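Local coordinates for protein fervidolysin (PDB 1R6V) that degrades keratin into peptides as a calcium-binding, subtilisin-like serine endopeptidase, allowing its bacterium to grow on native feathers, at residues Y127-L131 with K211-I217; L569-V575 with F607-L613. The protein carries 1 engineered substitution. One frame throughout, in Å; residues are numbered along the deposited sequence.

The two contacts lie on opposite sides of the chain's centre, their own centres about 86 Å apart and their nearest atoms about 65 Å apart, so they share no element of the fold. Contact 1 belongs to the calcium site of the subtilisin-like catalytic part; contact 2 lies in the second beta-sandwich domain. Both are partly buried, with the metal ligand Glu129 enclosed in one and Phe574, Phe607 and Ile609 in the other, while several lysines remain exposed. Their chemistry differs: contact 1 joins two irregular loops through a cation, carboxylates and backbone amides, burying 460 Å², whereas contact 2 pairs antiparallel strands by main-chain hydrogen bonds and buries 656 Å².

Contact 1: residues Y127-L131 with K211-I217; sequences YGEEL and KKDGKGI. With CA (calcium ion), chain B.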
# COMPACT_ATOMS: atom_id res chain seq x y z
N TYR A 127 -9.47 -27.82 26.63
CA TYR A 127 -8.15 -27.25 26.39
C TYR A 127 -7.34 -27.12 27.68
O TYR A 127 -6.18 -26.71 27.64
CB TYR A 127 -8.27 -25.88 25.71
CG TYR A 127 -9.17 -25.92 24.50
CD1 TYR A 127 -10.34 -25.16 24.46
CD2 TYR A 127 -8.91 -26.79 23.43
CE1 TYR A 127 -11.24 -25.27 23.40
CE2 TYR A 127 -9.81 -26.91 22.37
CZ TYR A 127 -10.97 -26.15 22.37
OH TYR A 127 -11.91 -26.31 21.37
N GLY A 128 -7.96 -27.44 28.82
CA GLY A 128 -7.27 -27.37 30.09
C GLY A 128 -7.45 -26.11 30.93
O GLY A 128 -7.07 -26.08 32.10
N GLU A 129 -8.03 -25.08 30.33
CA GLU A 129 -8.25 -23.80 31.00
C GLU A 129 -9.67 -23.71 31.53
O GLU A 129 -10.59 -24.25 30.92
CB GLU A 129 -8.02 -22.64 30.03
CG GLU A 129 -6.80 -22.83 29.16
CD GLU A 129 -5.53 -22.83 29.95
OE1 GLU A 129 -5.00 -21.72 30.19
OE2 GLU A 129 -5.05 -23.92 30.34
N GLU A 130 -9.85 -22.98 32.62
CA GLU A 130 -11.17 -22.84 33.21
C GLU A 130 -12.21 -22.25 32.27
O GLU A 130 -13.40 -22.53 32.41
CB GLU A 130 -11.08 -22.01 34.49
CG GLU A 130 -10.69 -20.58 34.25
CD GLU A 130 -10.21 -19.90 35.51
OE1 GLU A 130 -9.72 -18.76 35.40
OE2 GLU A 130 -10.30 -20.50 36.61
N LEU A 131 -11.79 -21.43 31.30
CA LEU A 131 -12.75 -20.85 30.37
C LEU A 131 -12.82 -21.56 29.02
O LEU A 131 -13.44 -21.05 28.08
CB LEU A 131 -12.43 -19.35 30.15
CG LEU A 131 -12.38 -18.53 31.45
CD1 LEU A 131 -12.05 -17.07 31.12
CD2 LEU A 131 -13.72 -18.63 32.20
N LYS A 211 -1.51 -17.63 27.70
CA LYS A 211 -0.80 -18.73 28.36
C LYS A 211 -1.62 -19.97 28.72
O LYS A 211 -2.72 -19.86 29.24
CB LYS A 211 -0.14 -18.17 29.62
CG LYS A 211 0.86 -19.08 30.32
CD LYS A 211 1.28 -18.43 31.64
CE LYS A 211 2.31 -19.26 32.39
NZ LYS A 211 2.66 -18.65 33.71
N LYS A 212 -1.09 -21.15 28.43
CA LYS A 212 -1.79 -22.38 28.80
C LYS A 212 -1.35 -22.63 30.24
O LYS A 212 -0.25 -23.10 30.50
CB LYS A 212 -1.35 -23.53 27.90
CG LYS A 212 -2.21 -24.77 28.04
CD LYS A 212 -1.82 -25.79 27.00
CE LYS A 212 -2.70 -27.02 27.07
NZ LYS A 212 -2.69 -27.66 28.42
N ASP A 213 -2.22 -22.29 31.19
CA ASP A 213 -1.87 -22.44 32.60
C ASP A 213 -3.05 -22.82 33.48
O ASP A 213 -3.00 -22.62 34.70
CB ASP A 213 -1.26 -21.12 33.10
CG ASP A 213 -2.23 -19.96 33.01
OD1 ASP A 213 -3.34 -20.17 32.50
OD2 ASP A 213 -1.88 -18.84 33.46
N GLY A 214 -4.10 -23.35 32.86
CA GLY A 214 -5.29 -23.76 33.59
C GLY A 214 -6.27 -22.64 33.93
O GLY A 214 -7.43 -22.91 34.25
N LYS A 215 -5.81 -21.40 33.83
CA LYS A 215 -6.63 -20.23 34.16
C LYS A 215 -7.02 -19.42 32.92
O LYS A 215 -6.35 -19.48 31.91
CB LYS A 215 -5.87 -19.32 35.11
CG LYS A 215 -5.36 -20.01 36.37
CD LYS A 215 -6.50 -20.27 37.34
CE LYS A 215 -6.00 -20.76 38.69
NZ LYS A 215 -7.11 -20.83 39.68
N GLY A 216 -8.09 -18.64 33.03
CA GLY A 216 -8.53 -17.81 31.92
C GLY A 216 -8.69 -18.56 30.60
O GLY A 216 -9.29 -19.63 30.58
N ILE A 217 -8.17 -17.99 29.51
CA ILE A 217 -8.27 -18.64 28.21
C ILE A 217 -6.90 -19.14 27.77
O ILE A 217 -5.95 -19.16 28.55
CB ILE A 217 -8.84 -17.67 27.13
CG1 ILE A 217 -7.88 -16.50 26.89
CG2 ILE A 217 -10.17 -17.09 27.61
CD1 ILE A 217 -7.94 -15.94 25.46
CA CA B . -4.60 -19.40 30.45
O HOH W 1 -3.94 -26.24 30.72
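A calcium site built mainly from one loop, 211-217, gains an acidic ligand from segment 127-131, distant in sequence. The carbonyl oxygens of Lys211, Lys215 and Ile217 each lie 2.3 Å from the calcium ion, with Glu129 OE1 at 2.4 Å and Asp213 OD1 at 2.5 Å; Asp171 supplies the sixth ligand. The Glu129 carboxylate also accepts loop amides: Asp213 N to Glu129 OE1 is 3.0 Å and Gly214 N to Glu129 OE2 2.8 Å. Asp213 OD1 accepts from Lys215 N (3.1 Å), an Asx turn that helps shape the loop. The backbones meet through Glu130 N to Gly214 O (2.9 Å) and Leu131 N to Gly216 O (3.2 Å), while Gly216 N donates to Glu130 OE1 (2.9 Å); Glu130 OE2 is held as well by the hydroxyl of Thr369. Beside them, Leu131 CD1 touches Ile217 CG2 at 4.0 Å. Because one carboxylate serves both cation and amides, metal binding and loop conformation are probably coupled, consistent with the structural role of calcium in subtilases.

Contact 2: residues L569-V575 with F607-L613; sequences LKDPQFV and FGIQTLL
Two neighbouring strands of an antiparallel sheet, 573-575 and 607-610, run 4.7 Å apart at their axes' closest approach, at 151° between N-to-C directions. Leu569 leads in with extended backbone (phi/psi -97/153), its CB 3.9 Å from Thr611 OG1. At Lys570 the carbonyl O accepts twice, from Thr611 OG1 at 2.7 Å and Leu612 N at 3.0 Å; a water connects Lys570 N (2.8 Å) with Leu613 O (2.7 Å). Lys570 NZ forms a salt bridge to Asp571 OD2 (2.7 Å). Asp571, at 44/63, breaks the extended course before Pro572 (-70/138), whose CA approaches Gln610 O at 3.4 Å. Regular pairing then begins. Gln573 and Gln610 form a hydrogen-bonded pair, Gln573 N to Gln610 O 2.9 Å and Gln610 N to Gln573 O 3.1 Å. Phe574 faces Ile609 in a non-hydrogen-bonded pair, CA atoms 4.8 Å apart; its t rotamer brings CZ to 3.8 Å from CD1 of Phe607 (m), with ring planes at 46°. Val575 and Gly608 form the next hydrogen-bonded pair, Val575 N to Gly608 O 2.9 Å and Gly608 N to Val575 O 2.8 Å. Such alternation marks antiparallel pairing within this beta-sandwich domain. Strands 584-589 and 644-647 flank the pair, while Phe574 and Ile609 face strands 558-562 and 619-627 of the other sheet.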
# COMPACT_ATOMS: atom_id res chain seq x y z
N LEU A 569 8.44 37.40 -38.78
CA LEU A 569 9.51 37.07 -37.85
C LEU A 569 10.76 36.67 -38.61
O LEU A 569 10.69 36.18 -39.73
CB LEU A 569 9.08 35.92 -36.92
CG LEU A 569 7.95 36.23 -35.93
CD1 LEU A 569 7.72 35.04 -35.02
CD2 LEU A 569 8.32 37.45 -35.11
N LYS A 570 11.91 36.89 -37.98
CA LYS A 570 13.20 36.57 -38.57
C LYS A 570 13.59 35.14 -38.22
O LYS A 570 13.79 34.81 -37.04
CB LYS A 570 14.27 37.53 -38.05
CG LYS A 570 15.29 37.96 -39.09
CD LYS A 570 16.03 36.78 -39.69
CE LYS A 570 16.84 37.21 -40.91
NZ LYS A 570 17.57 36.07 -41.53
N ASP A 571 13.69 34.30 -39.24
CA ASP A 571 14.06 32.89 -39.10
C ASP A 571 13.35 32.19 -37.95
O ASP A 571 13.98 31.75 -36.99
CB ASP A 571 15.58 32.75 -38.91
CG ASP A 571 16.37 33.36 -40.05
OD1 ASP A 571 15.96 33.19 -41.21
OD2 ASP A 571 17.40 34.01 -39.77
N PRO A 572 12.02 32.09 -38.03
CA PRO A 572 11.28 31.42 -36.95
C PRO A 572 11.55 29.91 -36.96
O PRO A 572 11.59 29.28 -38.01
CB PRO A 572 9.82 31.76 -37.27
CG PRO A 572 9.83 31.80 -38.78
CD PRO A 572 11.10 32.59 -39.07
N GLN A 573 11.73 29.34 -35.78
CA GLN A 573 11.96 27.91 -35.70
C GLN A 573 11.11 27.27 -34.63
O GLN A 573 10.84 27.87 -33.59
CB GLN A 573 13.43 27.60 -35.40
CG GLN A 573 14.42 28.10 -36.43
CD GLN A 573 15.80 27.54 -36.21
OE1 GLN A 573 16.05 26.36 -36.44
NE2 GLN A 573 16.72 28.39 -35.74
N PHE A 574 10.66 26.05 -34.92
CA PHE A 574 9.88 25.24 -34.00
C PHE A 574 10.92 24.49 -33.20
O PHE A 574 11.85 23.91 -33.76
CB PHE A 574 9.00 24.25 -34.78
CG PHE A 574 8.41 23.15 -33.93
CD1 PHE A 574 7.80 23.43 -32.71
CD2 PHE A 574 8.44 21.84 -34.38
CE1 PHE A 574 7.21 22.42 -31.95
CE2 PHE A 574 7.85 20.82 -33.63
CZ PHE A 574 7.23 21.11 -32.41
N VAL A 575 10.77 24.50 -31.88
CA VAL A 575 11.72 23.85 -31.01
C VAL A 575 11.07 22.91 -30.02
O VAL A 575 10.03 23.23 -29.44
CB VAL A 575 12.49 24.89 -30.19
CG1 VAL A 575 13.64 24.22 -29.43
CG2 VAL A 575 13.01 25.99 -31.11
N PHE A 607 6.86 22.43 -26.21
CA PHE A 607 7.01 23.00 -27.55
C PHE A 607 7.24 24.50 -27.49
O PHE A 607 6.62 25.19 -26.70
CB PHE A 607 5.74 22.76 -28.39
CG PHE A 607 5.30 21.32 -28.44
CD1 PHE A 607 6.20 20.33 -28.82
CD2 PHE A 607 3.99 20.97 -28.15
CE1 PHE A 607 5.79 19.00 -28.92
CE2 PHE A 607 3.57 19.64 -28.25
CZ PHE A 607 4.47 18.66 -28.63
N GLY A 608 8.14 25.00 -28.32
CA GLY A 608 8.37 26.42 -28.30
C GLY A 608 8.68 26.96 -29.68
O GLY A 608 8.78 26.22 -30.66
N ILE A 609 8.83 28.27 -29.74
CA ILE A 609 9.17 28.94 -30.97
C ILE A 609 10.22 29.99 -30.62
O ILE A 609 10.14 30.64 -29.58
CB ILE A 609 7.93 29.62 -31.60
CG1 ILE A 609 6.96 28.53 -32.07
CG2 ILE A 609 8.33 30.50 -32.77
CD1 ILE A 609 5.77 29.02 -32.80
N GLN A 610 11.23 30.09 -31.47
CA GLN A 610 12.28 31.08 -31.28
C GLN A 610 12.49 31.82 -32.60
O GLN A 610 12.23 31.28 -33.68
CB GLN A 610 13.60 30.42 -30.85
CG GLN A 610 14.17 29.42 -31.84
CD GLN A 610 15.58 28.97 -31.46
OE1 GLN A 610 16.57 29.39 -32.07
NE2 GLN A 610 15.67 28.11 -30.45
N THR A 611 12.95 33.06 -32.50
CA THR A 611 13.22 33.90 -33.66
C THR A 611 14.55 34.59 -33.41
O THR A 611 14.89 34.87 -32.26
CB THR A 611 12.11 34.95 -33.85
OG1 THR A 611 12.47 35.84 -34.92
CG2 THR A 611 11.93 35.75 -32.58
N LEU A 612 15.31 34.86 -34.47
CA LEU A 612 16.62 35.50 -34.35
C LEU A 612 16.51 36.92 -33.81
O LEU A 612 17.33 37.35 -32.99
CB LEU A 612 17.33 35.51 -35.71
CG LEU A 612 18.84 35.81 -35.72
CD1 LEU A 612 19.58 34.70 -34.98
CD2 LEU A 612 19.34 35.90 -37.16
N LEU A 613 15.50 37.65 -34.26
CA LEU A 613 15.28 39.03 -33.82
C LEU A 613 14.01 39.14 -33.00
O LEU A 613 13.04 38.43 -33.24
CB LEU A 613 15.20 39.96 -35.03
CG LEU A 613 16.44 39.99 -35.94
CD1 LEU A 613 16.16 40.84 -37.17
CD2 LEU A 613 17.64 40.54 -35.17
O HOH W 2 11.61 38.38 -35.57